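ENT (Trypanosoma brucei brucei, PDB 5ZX1) is of unknown function but carries an ENT domain, the all-helical part crystallised here, and probably acts in transcription. Local coordinates at residues 61-64 with 65-69; 30-33 with 34-37; 102-105 with 106-109; 79-82 with 83-86. All coordinates share one frame; numbering follows the deposited sequence.

How the interactions relate
All four contacts are local ones within an all-helical ENT domain, and they are structural packing. Interaction 2 forms the first turns of helix 30-56, and interaction 1 follows at the start of helix 62-74. Interaction 4 opens helix 79-91, and interaction 3 spans the turn after helix 93-101 and the start of helix 107-110. Interactions 1 and 4 are the pair that touch, where Leu-68 CD1 packs on Leu-86 CD1 at 4.2 Å. Interactions 2 and 3 stand on opposite sides of the chain's centre, with their own centres about 39 Å apart. Side chains of interactions 1, 3 and 4 all rest on helix 30-56.

Interaction 1 (61-64 with 65-69); sequences TKQQ and RRILE
Lys-62 is met by two arginines at the start of helix 62-74. The guanidinium of Arg-65 lies against the Lys-62 backbone, with Lys-62 CA 3.0 Å above its plane and toward its rim. A bend at chi3 (-57°) folds the Arg-65 chain back to reach this place, where it crosses the Lys-62 side chain at about a right angle. Its NH1 also makes a weak hydrogen bond to Leu-60 O. Arg-66 behaves differently. It runs extended as far as NE and lies beside Lys-62, pointing the same way. Lys-62 CD sits over one face of the Arg-66 guanidinium, 3.7 Å from Arg-66 NH2.

The helix is closed at its N-terminus by a capping box. Thr-61 is the N-cap, and its OG1 accepts from Gln-64 N at 3.1 Å. In return Gln-64 OE1 takes the N-H of Thr-61 at 3.0 Å, from above the carbonyl plane. The Gln-64 CG stands beside its own backbone N (chi1 -71°), which turns the amide back toward Thr-61. Gln-63 CG lies alongside Ile-67 CD1 at 4.0 Å. Gln-64, Ile-67 and Leu-68 also touch helix 30-56, through Leu-52, Ser-56, Leu-48 and Tyr-45.

Normal helical bonding begins with Arg-65 N to Thr-61 O. Both arginines that pack on Lys-62 carry like charge, and Lys-62 NZ is 4.3 Å from Arg-66 NH1. Their alkyl and guanidinium parts pack, but the charged ends probably disfavour each other, mildly, as these side chains are exposed.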
loop_
_atom_site.group_PDB
_atom_site.type_symbol
_atom_site.label_atom_id
_atom_site.label_comp_id
_atom_site.label_asym_id
_atom_site.label_seq_id
_atom_site.Cartn_x
_atom_site.Cartn_y
_atom_site.Cartn_z
ATOM N N THR A 61 -4.770 9.164 -7.388
ATOM C CA THR A 61 -4.894 9.394 -8.822
ATOM C C THR A 61 -5.482 8.169 -9.512
ATOM O O THR A 61 -5.508 7.082 -8.937
ATOM C CB THR A 61 -3.529 9.732 -9.483
ATOM O OG1 THR A 61 -2.698 8.571 -9.472
ATOM C CG2 THR A 61 -2.814 10.864 -8.757
ATOM N N LYS A 62 -5.952 8.342 -10.744
ATOM C CA LYS A 62 -6.452 7.230 -11.552
ATOM C C LYS A 62 -5.391 6.120 -11.705
ATOM O O LYS A 62 -5.699 4.937 -11.622
ATOM C CB LYS A 62 -6.900 7.740 -12.934
ATOM C CG LYS A 62 -7.448 6.661 -13.875
ATOM C CD LYS A 62 -7.603 7.204 -15.281
ATOM C CE LYS A 62 -6.242 7.416 -15.945
ATOM N NZ LYS A 62 -6.367 8.046 -17.304
ATOM N N GLN A 63 -4.139 6.506 -11.895
ATOM C CA GLN A 63 -3.072 5.522 -12.020
ATOM C C GLN A 63 -2.939 4.771 -10.703
ATOM O O GLN A 63 -2.902 3.539 -10.680
ATOM C CB GLN A 63 -1.741 6.190 -12.401
ATOM C CG GLN A 63 -0.562 5.238 -12.383
ATOM C CD GLN A 63 0.666 5.794 -13.104
ATOM O OE1 GLN A 63 0.706 5.882 -14.334
ATOM N NE2 GLN A 63 1.679 6.148 -12.338
ATOM N N GLN A 64 -2.902 5.507 -9.598
ATOM C CA GLN A 64 -2.719 4.869 -8.300
ATOM C C GLN A 64 -3.888 3.941 -8.003
ATOM O O GLN A 64 -3.689 2.845 -7.473
ATOM C CB GLN A 64 -2.543 5.920 -7.204
ATOM C CG GLN A 64 -1.205 6.626 -7.306
ATOM C CD GLN A 64 -1.153 7.927 -6.521
ATOM O OE1 GLN A 64 -2.185 8.439 -6.064
ATOM N NE2 GLN A 64 0.047 8.473 -6.368
ATOM N N ARG A 65 -5.099 4.354 -8.364
ATOM C CA ARG A 65 -6.265 3.485 -8.161
ATOM C C ARG A 65 -6.111 2.216 -8.995
ATOM O O ARG A 65 -6.390 1.103 -8.531
ATOM C CB ARG A 65 -7.566 4.203 -8.535
ATOM C CG ARG A 65 -7.935 5.331 -7.590
ATOM C CD ARG A 65 -9.407 5.759 -7.744
ATOM N NE ARG A 65 -9.734 6.156 -9.119
ATOM C CZ ARG A 65 -9.344 7.292 -9.704
ATOM N NH1 ARG A 65 -8.596 8.174 -9.045
ATOM N NH2 ARG A 65 -9.693 7.551 -10.964
ATOM N N ARG A 66 -5.642 2.385 -10.222
ATOM C CA ARG A 66 -5.472 1.241 -11.114
ATOM C C ARG A 66 -4.379 0.298 -10.641
ATOM O O ARG A 66 -4.423 -0.891 -10.927
ATOM C CB ARG A 66 -5.163 1.713 -12.533
ATOM C CG ARG A 66 -6.308 2.458 -13.165
ATOM C CD ARG A 66 -6.102 2.639 -14.656
ATOM N NE ARG A 66 -7.315 3.144 -15.286
ATOM C CZ ARG A 66 -7.362 3.653 -16.509
ATOM N NH1 ARG A 66 -6.250 3.707 -17.243
ATOM N NH2 ARG A 66 -8.521 4.098 -16.997
ATOM N N ILE A 67 -3.382 0.824 -9.946
ATOM C CA ILE A 67 -2.327 -0.033 -9.419
ATOM C C ILE A 67 -2.886 -0.883 -8.289
ATOM O O ILE A 67 -2.626 -2.079 -8.206
ATOM C CB ILE A 67 -1.136 0.778 -8.946
ATOM C CG1 ILE A 67 -0.374 1.326 -10.152
ATOM C CG2 ILE A 67 -0.241 -0.079 -8.057
ATOM C CD1 ILE A 67 0.607 2.412 -9.781
ATOM N N LEU A 68 -3.683 -0.264 -7.431
ATOM C CA LEU A 68 -4.280 -1.002 -6.334
ATOM C C LEU A 68 -5.235 -2.052 -6.874
ATOM O O LEU A 68 -5.209 -3.200 -6.446
ATOM C CB LEU A 68 -5.001 -0.058 -5.364
ATOM C CG LEU A 68 -4.087 0.846 -4.533
ATOM C CD1 LEU A 68 -4.901 1.709 -3.582
ATOM C CD2 LEU A 68 -3.067 0.022 -3.768
ATOM N N GLU A 69 -6.073 -1.654 -7.824
ATOM C CA GLU A 69 -7.054 -2.555 -8.418
ATOM C C GLU A 69 -6.379 -3.748 -9.100
ATOM O O GLU A 69 -6.843 -4.880 -8.991
ATOM C CB GLU A 69 -7.928 -1.795 -9.416
ATOM C CG GLU A 69 -8.916 -2.690 -10.172
ATOM C CD GLU A 69 -9.697 -1.966 -11.278
ATOM O OE1 GLU A 69 -10.662 -2.577 -11.802
ATOM O OE2 GLU A 69 -9.364 -0.800 -11.623
#

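Interaction 2 (30-33 with 34-37); sequences AFEL and YKAA
Tyr-34 meets Ala-30 one turn earlier in helix 30-56. Its N donates to Ala-30 O, and its CB lies 3.6 Å from the same Ala-30 O. The Tyr-34 ring does not follow. With CG anti to the backbone N (chi1 -173°), it swings away from residues 30-33, and the contact stays at the CB.

Lys-35 comes next. Its N donates to Phe-31 O at 3.2 Å. Its CB touches Glu-32 O at 3.3 Å. The Lys-35 and Glu-32 side chains lie side by side and point the same way. They touch where Glu-32 OE1 comes within 3.7 Å of Lys-35 CD. A bend at chi2 (63°) brings the Glu-32 carboxylate back to this methylene. The charged ends do not pair; Glu-32 OE1 is 5.6 Å from Lys-35 NZ. Lys-35 NZ makes a long, weak ion pair with Glu-39 OE2.

Ala-36 N donates to Glu-32 O. Its methyl is small and rests near Glu-32 O and Leu-33 O. Ala-37 completes the turn with its N bonded to Leu-33 O, and its CB packs on that oxygen.

The segment is thus held mainly by backbone bonds, with mostly exposed side chains. It forms the first turns of the long helix 30-56, its centre about 22 Å from the centre of the chain. The nearest atoms of the contact at the start of helix 79-91 are about 11 Å off, and those at the start of helix 62-74 about 15 Å.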
loop_
_atom_site.group_PDB
_atom_site.type_symbol
_atom_site.label_atom_id
_atom_site.label_comp_id
_atom_site.label_asym_id
_atom_site.label_seq_id
_atom_site.Cartn_x
_atom_site.Cartn_y
_atom_site.Cartn_z
ATOM N N ALA A 30 4.164 -27.818 1.191
ATOM C CA ALA A 30 3.376 -26.859 0.434
ATOM C C ALA A 30 2.671 -25.846 1.332
ATOM O O ALA A 30 2.527 -24.687 0.942
ATOM C CB ALA A 30 2.357 -27.578 -0.439
ATOM N N PHE A 31 2.244 -26.258 2.527
ATOM C CA PHE A 31 1.444 -25.352 3.356
ATOM C C PHE A 31 2.323 -24.256 3.936
ATOM O O PHE A 31 1.848 -23.172 4.262
ATOM C CB PHE A 31 0.702 -26.104 4.476
ATOM C CG PHE A 31 1.590 -26.590 5.614
ATOM C CD1 PHE A 31 2.184 -27.850 5.571
ATOM C CD2 PHE A 31 1.797 -25.803 6.743
ATOM C CE1 PHE A 31 2.978 -28.299 6.612
ATOM C CE2 PHE A 31 2.600 -26.246 7.791
ATOM C CZ PHE A 31 3.192 -27.494 7.720
ATOM N N GLU A 32 3.615 -24.532 4.054
ATOM C CA GLU A 32 4.533 -23.540 4.603
ATOM C C GLU A 32 4.842 -22.515 3.518
ATOM O O GLU A 32 4.793 -21.300 3.758
ATOM C CB GLU A 32 5.819 -24.203 5.126
ATOM C CG GLU A 32 6.506 -23.436 6.245
ATOM C CD GLU A 32 5.655 -23.328 7.509
ATOM O OE1 GLU A 32 5.642 -22.239 8.135
ATOM O OE2 GLU A 32 5.001 -24.330 7.876
ATOM N N LEU A 33 5.158 -23.029 2.326
ATOM C CA LEU A 33 5.370 -22.221 1.132
ATOM C C LEU A 33 4.179 -21.262 0.881
ATOM O O LEU A 33 4.370 -20.062 0.691
ATOM C CB LEU A 33 5.594 -23.136 -0.075
ATOM C CG LEU A 33 7.054 -23.548 -0.280
ATOM C CD1 LEU A 33 7.256 -24.318 -1.573
ATOM C CD2 LEU A 33 7.955 -22.331 -0.252
ATOM N N TYR A 34 2.956 -21.784 0.907
ATOM C CA TYR A 34 1.792 -20.934 0.726
ATOM C C TYR A 34 1.751 -19.852 1.792
ATOM O O TYR A 34 1.506 -18.688 1.488
ATOM C CB TYR A 34 0.494 -21.742 0.749
ATOM C CG TYR A 34 -0.696 -20.881 0.395
ATOM C CD1 TYR A 34 -0.898 -20.452 -0.905
ATOM C CD2 TYR A 34 -1.598 -20.466 1.372
ATOM C CE1 TYR A 34 -1.969 -19.640 -1.234
ATOM C CE2 TYR A 34 -2.675 -19.663 1.056
ATOM C CZ TYR A 34 -2.859 -19.250 -0.249
ATOM O OH TYR A 34 -3.932 -18.441 -0.569
ATOM N N LYS A 35 2.028 -20.233 3.036
ATOM C CA LYS A 35 1.985 -19.311 4.164
ATOM C C LYS A 35 3.007 -18.190 3.996
ATOM O O LYS A 35 2.715 -17.019 4.250
ATOM C CB LYS A 35 2.238 -20.056 5.477
ATOM C CG LYS A 35 2.123 -19.173 6.737
ATOM C CD LYS A 35 3.093 -19.603 7.827
ATOM C CE LYS A 35 3.035 -18.669 9.037
ATOM N NZ LYS A 35 1.647 -18.559 9.565
ATOM N N ALA A 36 4.214 -18.551 3.575
ATOM C CA ALA A 36 5.252 -17.550 3.384
ATOM C C ALA A 36 4.856 -16.612 2.235
ATOM O O ALA A 36 5.025 -15.403 2.328
ATOM C CB ALA A 36 6.602 -18.222 3.112
ATOM N N ALA A 37 4.298 -17.175 1.167
ATOM C CA ALA A 37 3.845 -16.388 0.020
ATOM C C ALA A 37 2.617 -15.529 0.358
ATOM O O ALA A 37 2.572 -14.337 0.041
ATOM C CB ALA A 37 3.541 -17.301 -1.143
#

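Interaction 3 (102-105 with 106-109); sequences GVLK and RRQD
Leu-104 and Arg-107 make the main side-chain packing contact: a methyl over a guanidinium face. The methyl CD2 of Leu-104 sits 3.0 Å above one face of the Arg-107 guanidinium, toward its rim. Its closest atom there is Arg-107 NH1, at 3.3 Å from Leu-104 CD2. Arg-107 gets there by an extended chain from CG to NE, after a first torsion (chi1 -69°) that leaves CG beside its own N. Both side chains also touch His-55 of helix 30-56, and Leu-104 touches Met-54. Separately, Val-103 CG1 comes 4.0 Å from Arg-106 NH2, at an oblique approach.

Residues 103-105 form a short 3-10 segment, which links helix 93-101 to the short, weakly bonded helix at about 107-110. Gly-102 is the first residue after helix 93-101 to leave helical phi/psi, and it has positive phi (71°).

Among the hydrogen bonds, Lys-105 N binds Gly-102 O. Arg-106 N donates to Val-103 O at 3.0 Å, the i to i+3 bond of the 3-10 turn. Water 1 bridges the two segments: it donates to Leu-104 O at 2.9 Å and accepts from Arg-107 N at 3.2 Å.

One salt bridge lies within 106-109. Arg-106 NH1 donates to Asp-109 OD2 at 3.0 Å, nearly straight and in the guanidinium plane. The carboxylate meets the edge of the guanidinium, and OD2 uses its anti lone pair.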
loop_
_atom_site.group_PDB
_atom_site.type_symbol
_atom_site.label_atom_id
_atom_site.label_comp_id
_atom_site.label_asym_id
_atom_site.label_seq_id
_atom_site.Cartn_x
_atom_site.Cartn_y
_atom_site.Cartn_z
ATOM N N GLY A 102 5.268 17.177 3.078
ATOM C CA GLY A 102 5.594 17.495 1.697
ATOM C C GLY A 102 7.011 17.164 1.244
ATOM O O GLY A 102 7.424 17.596 0.171
ATOM N N VAL A 103 7.753 16.383 2.029
ATOM C CA VAL A 103 9.138 16.030 1.670
ATOM C C VAL A 103 9.254 15.281 0.331
ATOM O O VAL A 103 10.272 15.400 -0.366
ATOM C CB VAL A 103 9.836 15.192 2.799
ATOM C CG1 VAL A 103 10.086 16.042 4.042
ATOM C CG2 VAL A 103 9.031 13.945 3.148
ATOM N N LEU A 104 8.228 14.518 -0.041
ATOM C CA LEU A 104 8.309 13.724 -1.267
ATOM C C LEU A 104 8.185 14.593 -2.515
ATOM O O LEU A 104 8.536 14.171 -3.613
ATOM C CB LEU A 104 7.247 12.620 -1.269
ATOM C CG LEU A 104 7.706 11.506 -0.330
ATOM C CD1 LEU A 104 6.657 10.419 -0.174
ATOM C CD2 LEU A 104 9.054 10.941 -0.821
ATOM N N LYS A 105 7.703 15.816 -2.333
ATOM C CA LYS A 105 7.636 16.793 -3.406
ATOM C C LYS A 105 8.918 17.617 -3.516
ATOM O O LYS A 105 9.033 18.458 -4.390
ATOM C CB LYS A 105 6.417 17.700 -3.177
ATOM C CG LYS A 105 5.114 16.913 -3.088
ATOM C CD LYS A 105 3.968 17.727 -2.501
ATOM C CE LYS A 105 2.665 16.925 -2.547
ATOM N NZ LYS A 105 1.465 17.747 -2.185
ATOM N N ARG A 106 9.872 17.356 -2.623
ATOM C CA ARG A 106 11.092 18.159 -2.476
ATOM C C ARG A 106 12.383 17.359 -2.641
ATOM O O ARG A 106 13.420 17.762 -2.102
ATOM C CB ARG A 106 11.166 18.803 -1.079
ATOM C CG ARG A 106 10.441 20.094 -0.867
ATOM C CD ARG A 106 11.136 20.890 0.244
ATOM N NE ARG A 106 10.973 20.336 1.592
ATOM C CZ ARG A 106 11.984 20.109 2.433
ATOM N NH1 ARG A 106 13.238 20.354 2.056
ATOM N NH2 ARG A 106 11.756 19.622 3.645
ATOM N N ARG A 107 12.322 16.221 -3.324
ATOM C CA ARG A 107 13.414 15.239 -3.305
ATOM C C ARG A 107 14.801 15.819 -3.566
ATOM O O ARG A 107 15.799 15.297 -3.071
ATOM C CB ARG A 107 13.149 14.129 -4.322
ATOM C CG ARG A 107 11.999 13.234 -3.974
ATOM C CD ARG A 107 12.146 11.910 -4.692
ATOM N NE ARG A 107 10.877 11.198 -4.750
ATOM C CZ ARG A 107 10.533 10.212 -3.929
ATOM N NH1 ARG A 107 11.360 9.813 -2.973
ATOM N NH2 ARG A 107 9.352 9.628 -4.063
ATOM N N GLN A 108 14.860 16.900 -4.333
ATOM C CA GLN A 108 16.128 17.547 -4.661
ATOM C C GLN A 108 16.817 18.144 -3.425
ATOM O O GLN A 108 18.046 18.218 -3.375
ATOM C CB GLN A 108 15.907 18.634 -5.723
ATOM C CG GLN A 108 14.952 19.765 -5.303
ATOM C CD GLN A 108 13.475 19.367 -5.356
ATOM O OE1 GLN A 108 13.113 18.297 -5.873
ATOM N NE2 GLN A 108 12.614 20.233 -4.818
ATOM N N ASP A 109 16.031 18.557 -2.429
ATOM C CA ASP A 109 16.589 19.084 -1.177
ATOM C C ASP A 109 17.187 17.967 -0.315
ATOM O O ASP A 109 18.245 18.152 0.301
ATOM C CB ASP A 109 15.523 19.831 -0.361
ATOM C CG ASP A 109 14.974 21.061 -1.076
ATOM O OD1 ASP A 109 15.519 21.438 -2.139
ATOM O OD2 ASP A 109 13.983 21.649 -0.574
HETATM O O HOH W 1 10.122 15.724 -5.545
#

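Interaction 4 (79-82 with 83-86); sequences TERA and EAEL
Arg-81 and Glu-85 form the salt bridge of this contact, one turn apart on helix 79-91. The arginine presents its edge, with both NE and NH2 turned to a single oxygen. Arg-81 NH2 donates to Glu-85 OE2 at 2.9 Å. Arg-81 NE reaches the same Glu-85 OE2 at 3.1 Å, on the anti lone pair. That oxygen lies near the guanidinium plane, but NH2 meets it from above the carboxylate plane. NE and NH2 thus grip one oxygen side-on; the guanidinium and carboxylate planes are 54° apart.

Bends on both sides bring the groups together. Arg-81 turns at chi2 (54°), and Glu-85 turns at chi2 (-59°). Two donors hold OE2 in place, and the arginine probably stabilises the negative charge. Glu-85 also touches Arg-46 of helix 30-56, and Arg-81 touches Leu-42 there.

Glu-83 leans back over Thr-79. Its CG is 3.0 Å from Thr-79 O, the same atom that accepts from Glu-83 N. The methyl of Ala-84 rests 3.1 Å from Arg-81 O. Ala-82 is buried and packs on Tyr-45, while Leu-86 touches Cys-49.

A salt bridge from residue i to i+4 is a familiar feature of helix surfaces. Here it sits at the border where helix 79-91 lies on helix 30-56 in the all-helical ENT domain.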
loop_
_atom_site.group_PDB
_atom_site.type_symbol
_atom_site.label_atom_id
_atom_site.label_comp_id
_atom_site.label_asym_id
_atom_site.label_seq_id
_atom_site.Cartn_x
_atom_site.Cartn_y
_atom_site.Cartn_z
ATOM N N THR A 79 -11.838 -8.004 -1.160
ATOM C CA THR A 79 -11.885 -6.546 -1.121
ATOM C C THR A 79 -12.044 -6.028 0.317
ATOM O O THR A 79 -11.547 -4.953 0.642
ATOM C CB THR A 79 -13.014 -5.980 -2.017
ATOM O OG1 THR A 79 -14.266 -6.579 -1.663
ATOM C CG2 THR A 79 -12.709 -6.265 -3.484
ATOM N N GLU A 80 -12.694 -6.800 1.181
ATOM C CA GLU A 80 -12.856 -6.386 2.575
ATOM C C GLU A 80 -11.503 -6.225 3.248
ATOM O O GLU A 80 -11.278 -5.274 3.993
ATOM C CB GLU A 80 -13.709 -7.389 3.353
ATOM C CG GLU A 80 -15.198 -7.217 3.126
ATOM C CD GLU A 80 -15.787 -8.308 2.247
ATOM O OE1 GLU A 80 -15.553 -9.496 2.553
ATOM O OE2 GLU A 80 -16.470 -7.977 1.247
ATOM N N ARG A 81 -10.601 -7.156 2.982
ATOM C CA ARG A 81 -9.259 -7.035 3.511
ATOM C C ARG A 81 -8.534 -5.899 2.810
ATOM O O ARG A 81 -7.776 -5.150 3.429
ATOM C CB ARG A 81 -8.484 -8.339 3.344
ATOM C CG ARG A 81 -7.094 -8.295 3.951
ATOM C CD ARG A 81 -7.158 -7.882 5.417
ATOM N NE ARG A 81 -5.845 -7.509 5.933
ATOM C CZ ARG A 81 -4.928 -8.388 6.330
ATOM N NH1 ARG A 81 -5.182 -9.691 6.265
ATOM N NH2 ARG A 81 -3.755 -7.966 6.791
ATOM N N ALA A 82 -8.772 -5.767 1.513
ATOM C CA ALA A 82 -8.061 -4.778 0.729
ATOM C C ALA A 82 -8.480 -3.369 1.125
ATOM O O ALA A 82 -7.638 -2.477 1.234
ATOM C CB ALA A 82 -8.294 -5.012 -0.734
ATOM N N GLU A 83 -9.778 -3.165 1.345
ATOM C CA GLU A 83 -10.261 -1.877 1.831
ATOM C C GLU A 83 -9.738 -1.621 3.239
ATOM O O GLU A 83 -9.520 -0.477 3.631
ATOM C CB GLU A 83 -11.800 -1.797 1.818
ATOM C CG GLU A 83 -12.464 -2.091 0.475
ATOM C CD GLU A 83 -13.977 -2.277 0.589
ATOM O OE1 GLU A 83 -14.420 -3.009 1.499
ATOM O OE2 GLU A 83 -14.720 -1.715 -0.248
ATOM N N ALA A 84 -9.545 -2.695 3.999
ATOM C CA ALA A 84 -9.025 -2.583 5.354
ATOM C C ALA A 84 -7.620 -1.994 5.331
ATOM O O ALA A 84 -7.346 -1.010 6.016
ATOM C CB ALA A 84 -9.028 -3.939 6.043
ATOM N N GLU A 85 -6.733 -2.584 4.529
ATOM C CA GLU A 85 -5.366 -2.083 4.417
ATOM C C GLU A 85 -5.323 -0.630 3.951
ATOM O O GLU A 85 -4.518 0.157 4.437
ATOM C CB GLU A 85 -4.545 -2.952 3.457
ATOM C CG GLU A 85 -4.274 -4.339 3.968
ATOM C CD GLU A 85 -3.531 -4.328 5.291
ATOM O OE1 GLU A 85 -2.598 -3.504 5.441
ATOM O OE2 GLU A 85 -3.888 -5.134 6.182
ATOM N N LEU A 86 -6.184 -0.275 3.004
ATOM C CA LEU A 86 -6.196 1.092 2.498
ATOM C C LEU A 86 -6.690 2.059 3.571
ATOM O O LEU A 86 -6.137 3.153 3.746
ATOM C CB LEU A 86 -7.068 1.209 1.246
ATOM C CG LEU A 86 -7.157 2.628 0.685
ATOM C CD1 LEU A 86 -5.776 3.121 0.291
ATOM C CD2 LEU A 86 -8.085 2.656 -0.505
#